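Endonuclease/exonuclease/phosphatase domain-containing protein (Enterococcus faecalis, PDB 3L1W) is of unknown function but belongs to the endonuclease/exonuclease/phosphatase family and may act as a 3'-5' RNA exonuclease. Local coordinates at residues Y6-D11 and W18-R23; A26-I31 and R50-Y55; Q200-T205 and P239-P244; Q70-A75 and N130-H135. One frame throughout, in Å; residues are numbered along the deposited sequence.

Contact 1: Y6-D11 and W18-R23; sequences YNVRVD and WQWSFR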
loop_
_atom_site.group_PDB
_atom_site.type_symbol
_atom_site.label_atom_id
_atom_site.label_comp_id
_atom_site.label_asym_id
_atom_site.label_seq_id
_atom_site.Cartn_x
_atom_site.Cartn_y
_atom_site.Cartn_z
ATOM N N TYR A 6 4.861 1.837 13.640
ATOM C CA TYR A 6 6.035 2.015 12.788
ATOM C C TYR A 6 7.183 2.546 13.632
ATOM O O TYR A 6 7.118 3.665 14.164
ATOM C CB TYR A 6 5.687 3.007 11.673
ATOM C CG TYR A 6 6.656 3.112 10.507
ATOM C CD1 TYR A 6 7.619 2.132 10.259
ATOM C CD2 TYR A 6 6.583 4.194 9.629
ATOM C CE1 TYR A 6 8.479 2.235 9.169
ATOM C CE2 TYR A 6 7.431 4.301 8.546
ATOM C CZ TYR A 6 8.379 3.329 8.318
ATOM O OH TYR A 6 9.223 3.470 7.229
ATOM N N ASN A 7 8.214 1.724 13.786
ATOM C CA ASN A 7 9.450 2.161 14.399
ATOM C C ASN A 7 10.261 2.802 13.288
ATOM O O ASN A 7 10.690 2.109 12.352
ATOM C CB ASN A 7 10.186 0.960 15.008
ATOM C CG ASN A 7 11.503 1.345 15.659
ATOM O OD1 ASN A 7 12.215 2.223 15.182
ATOM N ND2 ASN A 7 11.838 0.677 16.755
ATOM N N VAL A 8 10.454 4.123 13.384
ATOM C CA VAL A 8 11.015 4.881 12.267
ATOM C C VAL A 8 12.520 5.047 12.307
ATOM O O VAL A 8 13.077 5.731 11.441
ATOM C CB VAL A 8 10.332 6.266 12.097
ATOM C CG1 VAL A 8 8.836 6.091 11.825
ATOM C CG2 VAL A 8 10.591 7.166 13.315
ATOM N N ARG A 9 13.161 4.401 13.291
ATOM C CA ARG A 9 14.619 4.446 13.509
ATOM C C ARG A 9 15.125 5.796 14.026
ATOM O O ARG A 9 15.017 6.833 13.355
ATOM C CB ARG A 9 15.392 3.995 12.258
ATOM C CG ARG A 9 16.915 4.188 12.336
ATOM C CD ARG A 9 17.599 3.258 13.332
ATOM N NE ARG A 9 19.052 3.305 13.129
ATOM C CZ ARG A 9 19.940 2.638 13.855
ATOM N NH1 ARG A 9 19.538 1.862 14.850
ATOM N NH2 ARG A 9 21.242 2.750 13.579
ATOM N N VAL A 10 15.686 5.771 15.227
ATOM C CA VAL A 10 16.135 6.988 15.888
ATOM C C VAL A 10 17.180 7.688 15.011
ATOM O O VAL A 10 17.971 7.035 14.334
ATOM C CB VAL A 10 16.711 6.674 17.293
ATOM C CG1 VAL A 10 18.042 5.941 17.185
ATOM C CG2 VAL A 10 16.862 7.943 18.118
ATOM N N ASP A 11 17.158 9.016 15.007
ATOM C CA ASP A 11 18.171 9.789 14.304
ATOM C C ASP A 11 19.520 9.527 14.965
ATOM O O ASP A 11 19.700 9.805 16.153
ATOM C CB ASP A 11 17.816 11.275 14.378
ATOM C CG ASP A 11 18.710 12.147 13.509
ATOM O OD1 ASP A 11 19.447 11.611 12.656
ATOM O OD2 ASP A 11 18.655 13.386 13.679
ATOM N N TRP A 18 22.408 7.565 5.667
ATOM C CA TRP A 18 21.014 7.144 5.787
ATOM C C TRP A 18 20.484 7.501 7.176
ATOM O O TRP A 18 19.582 6.851 7.699
ATOM C CB TRP A 18 20.868 5.642 5.481
ATOM C CG TRP A 18 19.503 5.204 4.966
ATOM C CD1 TRP A 18 18.784 4.118 5.385
ATOM C CD2 TRP A 18 18.708 5.840 3.947
ATOM N NE1 TRP A 18 17.594 4.036 4.688
ATOM C CE2 TRP A 18 17.525 5.081 3.803
ATOM C CE3 TRP A 18 18.881 6.973 3.141
ATOM C CZ2 TRP A 18 16.519 5.426 2.893
ATOM C CZ3 TRP A 18 17.881 7.309 2.238
ATOM C CH2 TRP A 18 16.718 6.540 2.125
ATOM N N GLN A 19 21.048 8.546 7.776
ATOM C CA GLN A 19 20.454 9.081 8.999
ATOM C C GLN A 19 19.147 9.821 8.685
ATOM O O GLN A 19 18.788 10.010 7.523
ATOM C CB GLN A 19 21.427 9.991 9.743
ATOM C CG GLN A 19 21.850 11.214 8.979
ATOM C CD GLN A 19 22.953 11.970 9.704
ATOM O OE1 GLN A 19 24.111 11.552 9.699
ATOM N NE2 GLN A 19 22.594 13.081 10.338
ATOM N N TRP A 20 18.433 10.221 9.727
ATOM C CA TRP A 20 17.081 10.752 9.567
ATOM C C TRP A 20 16.951 11.817 8.473
ATOM O O TRP A 20 15.992 11.804 7.701
ATOM C CB TRP A 20 16.561 11.290 10.901
ATOM C CG TRP A 20 15.180 11.910 10.837
ATOM C CD1 TRP A 20 14.880 13.236 10.930
ATOM C CD2 TRP A 20 13.920 11.224 10.689
ATOM N NE1 TRP A 20 13.519 13.424 10.841
ATOM C CE2 TRP A 20 12.910 12.208 10.685
ATOM C CE3 TRP A 20 13.554 9.882 10.534
ATOM C CZ2 TRP A 20 11.557 11.891 10.564
ATOM C CZ3 TRP A 20 12.210 9.567 10.413
ATOM C CH2 TRP A 20 11.228 10.567 10.423
ATOM N N SER A 21 17.892 12.750 8.414
ATOM C CA SER A 21 17.783 13.824 7.431
ATOM C C SER A 21 17.545 13.274 6.021
ATOM O O SER A 21 16.800 13.854 5.238
ATOM C CB SER A 21 19.031 14.715 7.453
ATOM O OG SER A 21 20.173 13.989 7.043
ATOM N N PHE A 22 18.169 12.145 5.705
ATOM C CA PHE A 22 18.049 11.559 4.372
ATOM C C PHE A 22 16.790 10.720 4.186
ATOM O O PHE A 22 16.382 10.465 3.057
ATOM C CB PHE A 22 19.272 10.700 4.061
ATOM C CG PHE A 22 20.561 11.449 4.123
ATOM C CD1 PHE A 22 21.033 12.127 3.014
ATOM C CD2 PHE A 22 21.304 11.482 5.294
ATOM C CE1 PHE A 22 22.221 12.822 3.062
ATOM C CE2 PHE A 22 22.501 12.183 5.351
ATOM C CZ PHE A 22 22.958 12.850 4.235
ATOM N N ARG A 23 16.186 10.293 5.295
ATOM C CA ARG A 23 15.059 9.357 5.277
ATOM C C ARG A 23 13.716 10.031 5.547
ATOM O O ARG A 23 12.661 9.448 5.295
ATOM C CB ARG A 23 15.259 8.269 6.352
ATOM C CG ARG A 23 16.521 7.463 6.189
ATOM C CD ARG A 23 16.607 6.329 7.208
ATOM N NE ARG A 23 16.836 6.799 8.579
ATOM C CZ ARG A 23 15.920 6.788 9.542
ATOM N NH1 ARG A 23 14.699 6.327 9.303
ATOM N NH2 ARG A 23 16.228 7.229 10.758
HETATM O O HOH W 1 18.922 7.553 11.743
HETATM O O HOH W 2 19.684 13.452 10.501
#

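Contact 2: A26-I31 and R50-Y55; sequences AVCQLI and RDLKAY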
loop_
_atom_site.group_PDB
_atom_site.type_symbol
_atom_site.label_atom_id
_atom_site.label_comp_id
_atom_site.label_asym_id
_atom_site.label_seq_id
_atom_site.Cartn_x
_atom_site.Cartn_y
_atom_site.Cartn_z
ATOM N N ALA A 26 10.895 10.186 2.857
ATOM C CA ALA A 26 10.370 8.871 2.531
ATOM C C ALA A 26 9.483 8.342 3.650
ATOM O O ALA A 26 8.420 7.780 3.395
ATOM C CB ALA A 26 11.508 7.896 2.236
ATOM N N VAL A 27 9.922 8.512 4.896
ATOM C CA VAL A 27 9.114 8.076 6.028
ATOM C C VAL A 27 7.792 8.845 6.099
ATOM O O VAL A 27 6.726 8.255 6.261
ATOM C CB VAL A 27 9.896 8.217 7.362
ATOM C CG1 VAL A 27 8.960 8.069 8.572
ATOM C CG2 VAL A 27 11.025 7.207 7.410
ATOM N N CYS A 28 7.862 10.165 5.977
ATOM C CA CYS A 28 6.651 10.972 6.090
ATOM C C CYS A 28 5.691 10.754 4.919
ATOM O O CYS A 28 4.470 10.760 5.096
ATOM C CB CYS A 28 7.002 12.451 6.235
ATOM S SG CYS A 28 7.776 12.831 7.831
ATOM N N GLN A 29 6.236 10.567 3.720
ATOM C CA GLN A 29 5.393 10.309 2.556
ATOM C C GLN A 29 4.715 8.952 2.664
ATOM O O GLN A 29 3.578 8.780 2.224
ATOM C CB GLN A 29 6.215 10.408 1.267
ATOM C CG GLN A 29 6.531 11.848 0.901
ATOM C CD GLN A 29 7.612 11.947 -0.139
ATOM O OE1 GLN A 29 7.997 10.946 -0.739
ATOM N NE2 GLN A 29 8.124 13.158 -0.353
ATOM N N LEU A 30 5.408 7.983 3.253
ATOM C CA LEU A 30 4.811 6.671 3.455
ATOM C C LEU A 30 3.602 6.803 4.369
ATOM O O LEU A 30 2.523 6.290 4.068
ATOM C CB LEU A 30 5.845 5.701 4.040
ATOM C CG LEU A 30 5.437 4.235 4.255
ATOM C CD1 LEU A 30 6.686 3.371 4.369
ATOM C CD2 LEU A 30 4.550 4.039 5.494
ATOM N N ILE A 31 3.795 7.493 5.491
ATOM C CA ILE A 31 2.712 7.737 6.437
ATOM C C ILE A 31 1.543 8.456 5.758
ATOM O O ILE A 31 0.386 8.052 5.903
ATOM C CB ILE A 31 3.238 8.523 7.666
ATOM C CG1 ILE A 31 4.222 7.641 8.445
ATOM C CG2 ILE A 31 2.077 8.997 8.542
ATOM C CD1 ILE A 31 5.090 8.396 9.460
ATOM N N ARG A 50 9.253 16.983 15.349
ATOM C CA ARG A 50 8.986 18.215 14.605
ATOM C C ARG A 50 8.736 17.915 13.131
ATOM O O ARG A 50 7.811 18.466 12.531
ATOM C CB ARG A 50 10.138 19.216 14.738
ATOM C CG ARG A 50 10.264 19.880 16.102
ATOM C CD ARG A 50 11.132 21.141 16.026
ATOM N NE ARG A 50 12.528 20.860 15.678
ATOM C CZ ARG A 50 13.005 20.825 14.435
ATOM N NH1 ARG A 50 12.200 21.046 13.404
ATOM N NH2 ARG A 50 14.290 20.562 14.220
ATOM N N ASP A 51 9.549 17.032 12.550
ATOM C CA ASP A 51 9.389 16.650 11.152
ATOM C C ASP A 51 8.077 15.907 10.901
ATOM O O ASP A 51 7.415 16.136 9.884
ATOM C CB ASP A 51 10.581 15.807 10.668
ATOM C CG ASP A 51 11.842 16.636 10.466
ATOM O OD1 ASP A 51 11.738 17.865 10.248
ATOM O OD2 ASP A 51 12.944 16.052 10.522
ATOM N N LEU A 52 7.685 15.018 11.814
ATOM C CA LEU A 52 6.397 14.343 11.655
ATOM C C LEU A 52 5.253 15.348 11.630
ATOM O O LEU A 52 4.337 15.225 10.821
ATOM C CB LEU A 52 6.165 13.317 12.762
ATOM C CG LEU A 52 7.058 12.078 12.690
ATOM C CD1 LEU A 52 6.845 11.191 13.916
ATOM C CD2 LEU A 52 6.795 11.305 11.415
ATOM N N LYS A 53 5.284 16.321 12.538
ATOM C CA LYS A 53 4.264 17.362 12.542
ATOM C C LYS A 53 4.286 18.202 11.268
ATOM O O LYS A 53 3.237 18.576 10.749
ATOM C CB LYS A 53 4.408 18.275 13.768
ATOM C CG LYS A 53 4.170 17.571 15.101
ATOM C CD LYS A 53 4.392 18.536 16.265
ATOM C CE LYS A 53 4.190 17.843 17.599
ATOM N NZ LYS A 53 4.583 18.710 18.756
ATOM N N ALA A 54 5.478 18.508 10.770
ATOM C CA ALA A 54 5.601 19.414 9.633
ATOM C C ALA A 54 5.259 18.739 8.306
ATOM O O ALA A 54 4.641 19.352 7.429
ATOM C CB ALA A 54 7.005 19.991 9.577
ATOM N N TYR A 55 5.650 17.474 8.175
ATOM C CA TYR A 55 5.603 16.799 6.875
ATOM C C TYR A 55 4.582 15.675 6.741
ATOM O O TYR A 55 4.454 15.093 5.670
ATOM C CB TYR A 55 7.002 16.294 6.491
ATOM C CG TYR A 55 7.978 17.424 6.291
ATOM C CD1 TYR A 55 7.936 18.201 5.149
ATOM C CD2 TYR A 55 8.939 17.715 7.250
ATOM C CE1 TYR A 55 8.824 19.242 4.960
ATOM C CE2 TYR A 55 9.837 18.756 7.070
ATOM C CZ TYR A 55 9.768 19.516 5.922
ATOM O OH TYR A 55 10.641 20.561 5.732
#

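Contact 3: Q200-T205 and P239-P244; sequences QNFTYT and PSDHFP. With SO4 (sulfate ion), chain I.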
loop_
_atom_site.group_PDB
_atom_site.type_symbol
_atom_site.label_atom_id
_atom_site.label_comp_id
_atom_site.label_asym_id
_atom_site.label_seq_id
_atom_site.Cartn_x
_atom_site.Cartn_y
_atom_site.Cartn_z
ATOM N N GLN A 200 14.303 -5.545 9.224
ATOM C CA GLN A 200 15.219 -5.926 8.149
ATOM C C GLN A 200 16.607 -5.294 8.265
ATOM O O GLN A 200 17.475 -5.550 7.431
ATOM C CB GLN A 200 14.615 -5.657 6.749
ATOM C CG GLN A 200 13.498 -4.625 6.675
ATOM C CD GLN A 200 13.969 -3.186 6.870
ATOM O OE1 GLN A 200 15.167 -2.913 6.937
ATOM N NE2 GLN A 200 13.015 -2.253 6.930
ATOM N N ASN A 201 16.820 -4.475 9.290
ATOM C CA ASN A 201 18.146 -3.908 9.533
ATOM C C ASN A 201 18.668 -3.064 8.355
ATOM O O ASN A 201 19.881 -2.978 8.140
ATOM C CB ASN A 201 19.134 -5.038 9.844
ATOM C CG ASN A 201 20.376 -4.546 10.556
ATOM O OD1 ASN A 201 20.309 -3.643 11.392
ATOM N ND2 ASN A 201 21.520 -5.143 10.233
ATOM N N PHE A 202 17.750 -2.442 7.613
ATOM C CA PHE A 202 18.071 -1.629 6.428
ATOM C C PHE A 202 18.641 -2.449 5.277
ATOM O O PHE A 202 19.229 -1.889 4.357
ATOM C CB PHE A 202 19.046 -0.486 6.749
ATOM C CG PHE A 202 18.402 0.733 7.377
ATOM C CD1 PHE A 202 18.969 1.320 8.500
ATOM C CD2 PHE A 202 17.258 1.301 6.834
ATOM C CE1 PHE A 202 18.412 2.438 9.080
ATOM C CE2 PHE A 202 16.683 2.429 7.407
ATOM C CZ PHE A 202 17.265 2.998 8.535
ATOM N N THR A 203 18.474 -3.764 5.324
ATOM C CA THR A 203 18.971 -4.617 4.246
ATOM C C THR A 203 17.860 -4.891 3.234
ATOM O O THR A 203 16.959 -5.694 3.490
ATOM C CB THR A 203 19.517 -5.932 4.788
ATOM O OG1 THR A 203 20.465 -5.652 5.826
ATOM C CG2 THR A 203 20.202 -6.718 3.672
ATOM N N TYR A 204 17.923 -4.197 2.103
ATOM C CA TYR A 204 16.882 -4.259 1.077
ATOM C C TYR A 204 16.662 -5.687 0.579
ATOM O O TYR A 204 15.539 -6.087 0.285
ATOM C CB TYR A 204 17.261 -3.319 -0.076
ATOM C CG TYR A 204 16.271 -3.268 -1.228
ATOM C CD1 TYR A 204 15.015 -2.708 -1.064
ATOM C CD2 TYR A 204 16.614 -3.755 -2.482
ATOM C CE1 TYR A 204 14.115 -2.652 -2.111
ATOM C CE2 TYR A 204 15.722 -3.706 -3.538
ATOM C CZ TYR A 204 14.474 -3.153 -3.345
ATOM O OH TYR A 204 13.582 -3.099 -4.393
ATOM N N THR A 205 17.736 -6.461 0.494
ATOM C CA THR A 205 17.640 -7.827 -0.027
ATOM C C THR A 205 17.517 -8.905 1.054
ATOM O O THR A 205 17.726 -10.090 0.787
ATOM C CB THR A 205 18.847 -8.174 -0.929
ATOM O OG1 THR A 205 20.059 -8.082 -0.165
ATOM C CG2 THR A 205 18.916 -7.216 -2.106
ATOM N N PRO A 239 12.805 2.979 4.078
ATOM C CA PRO A 239 12.775 4.258 4.800
ATOM C C PRO A 239 13.134 4.097 6.283
ATOM O O PRO A 239 13.630 5.041 6.867
ATOM C CB PRO A 239 11.322 4.723 4.637
ATOM C CG PRO A 239 10.811 3.984 3.436
ATOM C CD PRO A 239 11.495 2.643 3.494
ATOM N N SER A 240 12.869 2.930 6.868
ATOM C CA SER A 240 13.294 2.615 8.231
ATOM C C SER A 240 13.867 1.206 8.225
ATOM O O SER A 240 13.712 0.485 7.223
ATOM C CB SER A 240 12.117 2.672 9.213
ATOM O OG SER A 240 12.559 2.294 10.520
ATOM N N ASP A 241 14.524 0.804 9.318
ATOM C CA ASP A 241 15.005 -0.573 9.420
ATOM C C ASP A 241 13.923 -1.533 9.916
ATOM O O ASP A 241 14.162 -2.737 10.045
ATOM C CB ASP A 241 16.314 -0.696 10.237
ATOM C CG ASP A 241 16.210 -0.120 11.648
ATOM O OD1 ASP A 241 15.164 0.446 12.024
ATOM O OD2 ASP A 241 17.217 -0.233 12.382
ATOM N N HIS A 242 12.733 -0.989 10.186
ATOM C CA HIS A 242 11.527 -1.801 10.358
ATOM C C HIS A 242 10.565 -1.533 9.211
ATOM O O HIS A 242 10.537 -0.428 8.669
ATOM C CB HIS A 242 10.775 -1.400 11.627
ATOM C CG HIS A 242 11.526 -1.633 12.896
ATOM N ND1 HIS A 242 11.040 -2.435 13.910
ATOM C CD2 HIS A 242 12.693 -1.117 13.347
ATOM C CE1 HIS A 242 11.900 -2.433 14.915
ATOM N NE2 HIS A 242 12.903 -1.631 14.604
ATOM N N PHE A 243 9.740 -2.517 8.880
ATOM C CA PHE A 243 8.552 -2.250 8.060
ATOM C C PHE A 243 7.443 -1.753 8.977
ATOM O O PHE A 243 7.323 -2.218 10.109
ATOM C CB PHE A 243 8.039 -3.538 7.405
ATOM C CG PHE A 243 9.005 -4.171 6.450
ATOM C CD1 PHE A 243 9.701 -3.392 5.542
ATOM C CD2 PHE A 243 9.189 -5.552 6.436
ATOM C CE1 PHE A 243 10.587 -3.978 4.636
ATOM C CE2 PHE A 243 10.063 -6.146 5.529
ATOM C CZ PHE A 243 10.765 -5.360 4.632
ATOM N N PRO A 244 6.603 -0.825 8.486
ATOM C CA PRO A 244 5.355 -0.574 9.212
ATOM C C PRO A 244 4.513 -1.845 9.267
ATOM O O PRO A 244 4.553 -2.694 8.354
ATOM C CB PRO A 244 4.629 0.470 8.338
ATOM C CG PRO A 244 5.699 1.047 7.442
ATOM C CD PRO A 244 6.700 -0.051 7.241
HETATM S S SO4 I . 21.292 -4.219 0.620
HETATM O O1 SO4 I . 21.765 -3.718 -0.669
HETATM O O2 SO4 I . 20.574 -3.146 1.323
HETATM O O3 SO4 I . 20.428 -5.371 0.393
HETATM O O4 SO4 I . 22.438 -4.636 1.426
HETATM O O HOH W 3 19.724 -0.924 11.676
#

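Contact 4: Q70-A75 and N130-H135; sequences QGEGLA and NVHLDH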
loop_
_atom_site.group_PDB
_atom_site.type_symbol
_atom_site.label_atom_id
_atom_site.label_comp_id
_atom_site.label_asym_id
_atom_site.label_seq_id
_atom_site.Cartn_x
_atom_site.Cartn_y
_atom_site.Cartn_z
ATOM N N GLN A 70 13.989 16.500 25.787
ATOM C CA GLN A 70 15.084 16.463 24.825
ATOM C C GLN A 70 15.447 15.056 24.366
ATOM O O GLN A 70 16.259 14.890 23.455
ATOM C CB GLN A 70 16.324 17.150 25.405
ATOM C CG GLN A 70 16.075 18.577 25.865
ATOM C CD GLN A 70 15.492 19.441 24.766
ATOM O OE1 GLN A 70 16.022 19.498 23.657
ATOM N NE2 GLN A 70 14.390 20.119 25.067
ATOM N N GLY A 71 14.856 14.042 24.991
ATOM C CA GLY A 71 15.265 12.674 24.721
ATOM C C GLY A 71 14.542 11.973 23.582
ATOM O O GLY A 71 13.688 12.552 22.913
ATOM N N GLU A 72 14.896 10.711 23.368
ATOM C CA GLU A 72 14.211 9.860 22.393
ATOM C C GLU A 72 12.814 9.555 22.911
ATOM O O GLU A 72 12.626 9.279 24.099
ATOM C CB GLU A 72 14.998 8.562 22.182
ATOM C CG GLU A 72 14.321 7.557 21.257
ATOM C CD GLU A 72 15.086 6.246 21.155
ATOM O OE1 GLU A 72 16.326 6.257 21.315
ATOM O OE2 GLU A 72 14.446 5.203 20.905
ATOM N N GLY A 73 11.829 9.596 22.024
ATOM C CA GLY A 73 10.453 9.482 22.464
ATOM C C GLY A 73 9.559 8.623 21.592
ATOM O O GLY A 73 10.007 7.932 20.675
ATOM N N LEU A 74 8.276 8.675 21.918
ATOM C CA LEU A 74 7.239 7.944 21.210
ATOM C C LEU A 74 6.222 8.953 20.717
ATOM O O LEU A 74 6.124 10.062 21.249
ATOM C CB LEU A 74 6.537 6.975 22.152
ATOM C CG LEU A 74 7.394 5.943 22.872
ATOM C CD1 LEU A 74 6.537 5.088 23.803
ATOM C CD2 LEU A 74 8.150 5.069 21.860
ATOM N N ALA A 75 5.461 8.578 19.695
ATOM C CA ALA A 75 4.376 9.430 19.238
ATOM C C ALA A 75 3.183 8.581 18.880
ATOM O O ALA A 75 3.312 7.395 18.545
ATOM C CB ALA A 75 4.815 10.273 18.018
ATOM N N ASN A 130 1.161 2.632 23.110
ATOM C CA ASN A 130 2.346 2.590 22.254
ATOM C C ASN A 130 3.481 1.927 23.023
ATOM O O ASN A 130 3.951 2.465 24.026
ATOM C CB ASN A 130 2.739 4.011 21.845
ATOM C CG ASN A 130 3.835 4.040 20.792
ATOM O OD1 ASN A 130 4.577 3.076 20.629
ATOM N ND2 ASN A 130 3.945 5.160 20.083
ATOM N N VAL A 131 3.896 0.755 22.543
ATOM C CA VAL A 131 4.900 -0.082 23.187
ATOM C C VAL A 131 6.301 0.084 22.582
ATOM O O VAL A 131 6.465 -0.006 21.372
ATOM C CB VAL A 131 4.506 -1.571 23.003
ATOM C CG1 VAL A 131 5.589 -2.488 23.541
ATOM C CG2 VAL A 131 3.157 -1.855 23.691
ATOM N N HIS A 132 7.313 0.306 23.421
ATOM C CA HIS A 132 8.689 0.082 22.982
ATOM C C HIS A 132 9.500 -0.479 24.131
ATOM O O HIS A 132 9.962 0.262 24.998
ATOM C CB HIS A 132 9.350 1.354 22.442
ATOM C CG HIS A 132 10.633 1.087 21.718
ATOM N ND1 HIS A 132 11.475 2.090 21.286
ATOM C CD2 HIS A 132 11.212 -0.079 21.340
ATOM C CE1 HIS A 132 12.523 1.553 20.685
ATOM N NE2 HIS A 132 12.387 0.238 20.702
ATOM N N LEU A 133 9.670 -1.794 24.137
ATOM C CA LEU A 133 10.303 -2.449 25.282
ATOM C C LEU A 133 11.807 -2.453 25.122
ATOM O O LEU A 133 12.313 -2.276 24.021
ATOM C CB LEU A 133 9.779 -3.877 25.457
ATOM C CG LEU A 133 8.260 -4.004 25.595
ATOM C CD1 LEU A 133 7.847 -5.450 25.779
ATOM C CD2 LEU A 133 7.760 -3.150 26.754
ATOM N N ASP A 134 12.511 -2.666 26.237
ATOM C CA ASP A 134 13.964 -2.633 26.276
ATOM C C ASP A 134 14.573 -3.731 25.412
ATOM O O ASP A 134 14.059 -4.844 25.359
ATOM C CB ASP A 134 14.427 -2.811 27.728
ATOM C CG ASP A 134 15.603 -1.936 28.077
ATOM O OD1 ASP A 134 15.481 -0.699 27.985
ATOM O OD2 ASP A 134 16.652 -2.482 28.457
ATOM N N HIS A 135 15.669 -3.424 24.730
ATOM C CA HIS A 135 16.347 -4.425 23.911
ATOM C C HIS A 135 17.323 -5.277 24.725
ATOM O O HIS A 135 17.762 -6.330 24.279
ATOM C CB HIS A 135 17.095 -3.763 22.748
ATOM C CG HIS A 135 18.100 -2.734 23.176
ATOM N ND1 HIS A 135 19.370 -3.064 23.601
ATOM C CD2 HIS A 135 18.024 -1.384 23.229
ATOM C CE1 HIS A 135 20.030 -1.961 23.906
ATOM N NE2 HIS A 135 19.237 -0.927 23.691
HETATM O O HOH W 4 11.635 4.942 21.243
#

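Contact 1: Y6-D11 and W18-R23
The guanidinium of Arg23 grips two successive backbone carbonyls of the 6-11 segment, both lying near its plane at the edge. NH1 donates to Val8 O at 2.7 Å, along a fairly straight N-H path (159°) and in the carbonyl plane. NH2 donates to Arg9 O at 2.9 Å, but from above that carbonyl's plane. A water extends the grip by accepting from Arg23 NH2 and donating to Val10 O, while Arg9 CG rests over one face of the guanidinium, 3.5 Å from Arg23 NH2. Arginine suits the place because its planar guanidinium presents two terminal NH2 groups side by side, one for each carbonyl. A bend at chi3 (-70°) aims them, Arg23 CG lies over the Trp18 ring, and Arg23 NE makes a weak bond to Trp18 O. Further along, Asp11 OD1 accepts weakly from Trp20 N at 3.4 Å and reaches Ser21 N through a second water; Asn47 holds its OD2. In the apolar part, Val8 CG2 meets Trp20 CZ3 at 4.1 Å. Behind the first shell, Asn7 forms an Asx turn to Arg9 N that shapes the departing loop. The contact thus ties the end of strand 2-7 to the start of helix 20-34 within a beta-alpha-beta unit, and Trp20 also packs on helix 46-55.

Contact 2: A26-I31 and R50-Y55
Tyr55 has its phenol ring turned off the interface, with Asp51 OD1 of its own helix at the ring edge and nothing from helix segment 26-31 laid on either face. The second flat group, the Asp51 carboxylate, is likewise engaged elsewhere, its OD2 bonded to Trp20. What remains for the contact is the base of Tyr55 and the backbone around it. Cys28 carries the centre: its SG, anti to the carbonyl carbon (chi1 -69°), reaches alongside Tyr55 CB at 3.8 Å and stands 3.9 Å from Asp51 O. Cys28 CB abuts Tyr55 O at 3.7 Å, a carbonyl that Asn32 ND2 satisfies. Deeper in, Leu52 CD2 touches both Cys28 SG, at 4.0 Å, and Ile31 CD1, at 3.9 Å; the Ile31 and Leu52 chains cross nearly at right angles and meet tip to tip. A compact thiol suits the point where backbones come nearest, while Leu52, which also packs on strand 38-44, and Ile31 span the wider gap with longer branched chains. The helix axes approach to 9.9 Å and cross at -50°. With carbon and sulfur supplying most of the contact, against two backbone carbonyls, cohesion here comes from dispersion and burial, without directional bonds between the two helices.

Contact 3: Q200-T205 and P239-P244
Gln200 has an unusual chi1 of 22°, far from a staggered position, and a bend at chi2 (72°); together they fold its amide back against the 239-244 loop. Phe202 CG stays anti to its carbonyl carbon, laying the ring's face against Asp241, whose CG takes the crowded position between backbone N and carbonyl carbon. The folded amide works at both ends. Gln200 NE2 donates to Ser240 O at 2.8 Å, perfectly straight (180°) though from above the carbonyl plane, and Gln200 OE1 accepts from Phe202 N at 2.7 Å, fixing the rotation of the group. Two backbone donors share Asp241 O: Gln200 N at 2.9 Å and Asn201 N at 3.3 Å. These donors open a type I' turn from Gln200 to Thr203; Asn201, at its second position, adopts the left-handed backbone angles that asparagine tolerates readily. Two CH-pi contacts complete the fit, Asp241 CB lying 3.8 Å over the Phe202 centroid and Gln200 CG 3.8 Å over that of Phe243. Beyond the turn, Tyr204 N and Thr205 N and OG1 bind a sulfate, probably from the crystallisation liquor. Ser240-Asp241-His242 matches the SDH signature of the family, which lies at the active site in relatives, and His242 ND1 bonds Asp215 OD2. The carbonyls of Ser240 and of Asp241 itself are thus held, while Asp241 OD2 accepts a hydrogen bond from a water that also donates to Asn201 OD1.

Contact 4: Q70-A75 and N130-H135
From its CB, Leu74 begins against an amide: CB lies 3.8 Å from Asn130 ND2. CG, anti to the carbonyl carbon (chi1 -57°), divides the chain into two methyls that reach successive inward-facing residues of the opposing strand. CD1 comes to 3.7 Å from Asn130 O, and CD2 ends 3.9 Å from His132 CB. A branched leucine therefore covers two alternate residues of strand 126-132, both of which point their side chains toward it, whereas Val131 between them faces helix 138-151. The Asn130 side chain crosses Leu74 obliquely, CG anti to its backbone N. Its ND2 donates to Ile41 O and approaches Ala75 O to 2.8 Å, while OD1 accepts from Gln42 NE2, so a buried polar group is satisfied by strand 38-44. Asparagine suits this spot because it offers a donor and an acceptor on one short stem. Nearer the end of the strands a water replaces direct contact. It donates to Glu72 OE2 at 2.8 Å and lies in the plane of the His132 ring, 2.9 Å from ND1; a weak, longer bond reaches Gly73 O. Glu72 OE2 also stands at the ring edge, 4.1 Å from His132 CE1, and its probable negative charge could favour a protonated imidazole. Strand 73-78 belongs to one sheet and strand 126-132 to the other; their short segments run roughly antiparallel (150°) with axes 8.1 Å apart at closest. Such side-chain packing between two facing mixed sheets, helices lying outside, is the core of the DNase I-like alpha/beta sandwich.

Contacts 1 and 2 share helix 20-34 and are joined by Trp20 NE1, 2.7 Å from Asp51 OD2, in a probable hydrogen bond. Contact 3 meets contact 1 through Asn7 O and Ser240 OG, 2.6 Å apart, and through Arg23 NH1 and Pro239 O, 3.0 Å apart; Val27 of contact 2 packs on the same Pro239. Contact 4, between the sheets, approaches contact 1 where Asn7 ND2 lies 4.0 Å from His132 NE2, but does not touch contacts 2 or 3. Asn7, which also bonds Glu43 and Asp166, stands near His132 and His242, consistent with the active-site cleft of this family. Contacts 2 and 3 each also reach the second subunit.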